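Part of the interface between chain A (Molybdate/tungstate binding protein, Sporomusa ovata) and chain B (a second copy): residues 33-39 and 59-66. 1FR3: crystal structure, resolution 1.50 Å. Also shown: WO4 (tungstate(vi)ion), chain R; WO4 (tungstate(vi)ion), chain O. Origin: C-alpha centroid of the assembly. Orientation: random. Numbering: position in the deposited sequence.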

# COMPACT_ATOMS: atom_id res chain seq x y z
N GLU A 33 8.45 10.73 -16.33
CA GLU A 33 8.26 11.46 -15.08
C GLU A 33 7.68 10.52 -14.02
O GLU A 33 6.73 9.80 -14.28
N LEU A 34 8.30 10.54 -12.84
CA LEU A 34 7.82 9.74 -11.71
C LEU A 34 7.36 10.73 -10.63
O LEU A 34 7.90 11.84 -10.56
N VAL A 35 6.39 10.33 -9.83
CA VAL A 35 5.91 11.18 -8.75
C VAL A 35 5.77 10.33 -7.48
O VAL A 35 5.04 9.34 -7.47
N ALA A 36 6.51 10.73 -6.45
CA ALA A 36 6.43 10.06 -5.16
C ALA A 36 5.82 11.04 -4.14
O ALA A 36 6.13 12.23 -4.17
N ALA A 37 4.95 10.54 -3.28
CA ALA A 37 4.38 11.34 -2.20
C ALA A 37 4.92 10.77 -0.88
O ALA A 37 4.56 9.65 -0.51
N ILE A 38 5.81 11.51 -0.25
CA ILE A 38 6.44 11.09 0.99
C ILE A 38 6.27 12.15 2.07
O ILE A 38 5.72 13.21 1.79
N THR A 39 6.72 11.88 3.30
CA THR A 39 6.55 12.91 4.33
C THR A 39 7.60 14.01 4.20
O THR A 39 8.70 13.80 3.70
N LYS B 59 0.90 3.82 -7.40
CA LYS B 59 0.35 5.03 -6.78
C LYS B 59 1.47 5.86 -6.17
O LYS B 59 2.43 5.31 -5.62
N ALA B 60 1.38 7.19 -6.25
CA ALA B 60 2.42 8.07 -5.74
C ALA B 60 2.71 7.82 -4.27
O ALA B 60 3.86 7.88 -3.85
N THR B 61 1.65 7.57 -3.51
CA THR B 61 1.83 7.35 -2.06
C THR B 61 2.49 6.03 -1.73
O THR B 61 2.84 5.79 -0.56
N GLU B 62 2.71 5.18 -2.72
CA GLU B 62 3.34 3.88 -2.52
C GLU B 62 4.77 3.83 -3.04
O GLU B 62 5.33 2.74 -3.17
N MET B 63 5.35 4.97 -3.39
CA MET B 63 6.71 5.02 -3.91
C MET B 63 7.63 5.69 -2.89
O MET B 63 7.39 6.85 -2.56
N GLU B 64 8.62 4.96 -2.41
CA GLU B 64 9.60 5.49 -1.46
C GLU B 64 10.74 6.12 -2.26
O GLU B 64 10.91 5.90 -3.48
N VAL B 65 11.55 6.95 -1.62
CA VAL B 65 12.73 7.56 -2.21
C VAL B 65 13.92 7.22 -1.31
O VAL B 65 13.86 7.38 -0.09
N LEU B 66 14.99 6.75 -1.93
CA LEU B 66 16.21 6.41 -1.22
C LEU B 66 17.35 7.29 -1.73
O LEU B 66 17.42 7.60 -2.93

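This is a small, mostly apolar contact in which a strand of chain A packs against a turn and the following strand of chain B, pinned by one backbone hydrogen bond and flanked by two bound tungstates. The bond runs from Ala37(A) N to Ala60(B) O at 2.9 Å and is nearly straight, with an angle of 167° at the hydrogen. Beside it, Ala60(B) CA makes a CA-H...O contact of 3.4 Å with Val35(A) O. The backbones run close here: the CA atoms of Ala36(A) and Ala60(B) are 4.5 Å apart.

From chain B, Ala60(B), Met63(B) and Val65(B) point toward the strand. Ala60(B) CB lies 4.2 Å from both Val35(A) CG1 and Ala37(A) CB. Val35(A) is in the t rotamer. Ala37(A) also points toward chain B, and its CB is 4.0 Å from Thr61(B) CG2. Met63(B) extends with chi1 and chi2 both t, then turns at chi3 (m). Its CG is 3.9 Å from Ala36(A) CB, and its SD is 4.3 Å from Leu34(A) CB. Val65(B), also t, places CG2 3.9 Å from Ala36(A) CB and 4.4 Å from Ile38(A) CD1. Ile38(A) leaves the backbone sideways in the p rotamer, but its end comes nearer to chain B. Met63(B) O is buried here without a polar partner; Ala36(A) CB is 3.5 Å from it.

Two side chains and two backbone N atoms bind the tungstates. Thr39(A) N and OG1 donate to O1 of the chain R tungstate at 2.9 and 2.8 Å. Lys59(B) points away from the strand, and its NZ donates to O3 of the chain O tungstate at 2.8 Å. Ala60(B) N donates to O4 of the same ion, also at 2.8 Å. Ala60(B) thus joins ligand and partner chain through its backbone.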

# COMPACT_ATOMS: atom_id res chain seq x y z
CB GLU A 33 7.32 12.65 -15.28
CG GLU A 33 7.19 13.47 -14.00
CD GLU A 33 6.57 14.83 -14.27
OE1 GLU A 33 7.30 15.70 -14.77
OE2 GLU A 33 5.37 14.97 -13.97
CB LEU A 34 8.89 8.83 -11.14
CG LEU A 34 9.59 7.85 -12.08
CD1 LEU A 34 10.64 7.05 -11.32
CD2 LEU A 34 8.56 6.93 -12.73
CB VAL A 35 4.56 11.85 -9.05
CG1 VAL A 35 4.09 12.71 -7.88
CG2 VAL A 35 4.69 12.72 -10.31
CB ALA A 36 7.80 9.60 -4.68
CB ALA A 37 2.87 11.36 -2.24
CB ILE A 38 7.94 10.79 0.78
CG1 ILE A 38 8.72 12.05 0.42
CG2 ILE A 38 8.11 9.73 -0.31
CD1 ILE A 38 10.20 11.84 0.20
CB THR A 39 6.62 12.31 5.75
OG1 THR A 39 7.94 11.79 5.94
CG2 THR A 39 5.59 11.21 5.92
CB LYS B 59 -0.64 4.64 -5.67
CG LYS B 59 -1.66 5.73 -5.35
CD LYS B 59 -2.71 5.25 -4.36
CE LYS B 59 -3.70 6.34 -3.99
NZ LYS B 59 -3.05 7.45 -3.23
CB ALA B 60 2.06 9.55 -5.95
CB THR B 61 0.46 7.42 -1.36
OG1 THR B 61 -0.46 6.57 -2.07
CG2 THR B 61 -0.11 8.83 -1.38
CB GLU B 62 2.55 2.79 -3.25
CG GLU B 62 1.06 2.83 -3.03
CD GLU B 62 0.71 2.18 -1.70
OE1 GLU B 62 0.52 0.95 -1.71
OE2 GLU B 62 0.66 2.92 -0.71
CB MET B 63 6.75 5.75 -5.25
CG MET B 63 8.14 5.90 -5.85
SD MET B 63 8.12 6.64 -7.49
CE MET B 63 7.57 5.26 -8.49
CB GLU B 64 10.11 4.43 -0.47
CG GLU B 64 9.30 4.03 0.74
CD GLU B 64 9.84 2.97 1.72
OE1 GLU B 64 11.05 2.85 1.72
OE2 GLU B 64 9.01 2.28 2.35
CB VAL B 65 12.64 9.09 -2.35
CG1 VAL B 65 13.93 9.65 -2.94
CG2 VAL B 65 11.45 9.47 -3.23
CB LEU B 66 16.59 4.95 -1.44
CG LEU B 66 15.48 3.90 -1.47
CD1 LEU B 66 16.08 2.52 -1.67
CD2 LEU B 66 14.64 3.93 -0.20
W WO4 R . 7.53 8.03 3.79
O1 WO4 R . 8.26 9.58 4.19
O2 WO4 R . 8.41 7.23 2.48
O3 WO4 R . 5.90 8.33 3.27
O4 WO4 R . 7.55 6.95 5.18
W WO4 O . -2.17 9.14 -6.75
O1 WO4 O . -2.48 10.82 -7.23
O2 WO4 O . -3.54 8.18 -7.06
O3 WO4 O . -1.84 9.18 -5.00
O4 WO4 O . -0.75 8.46 -7.51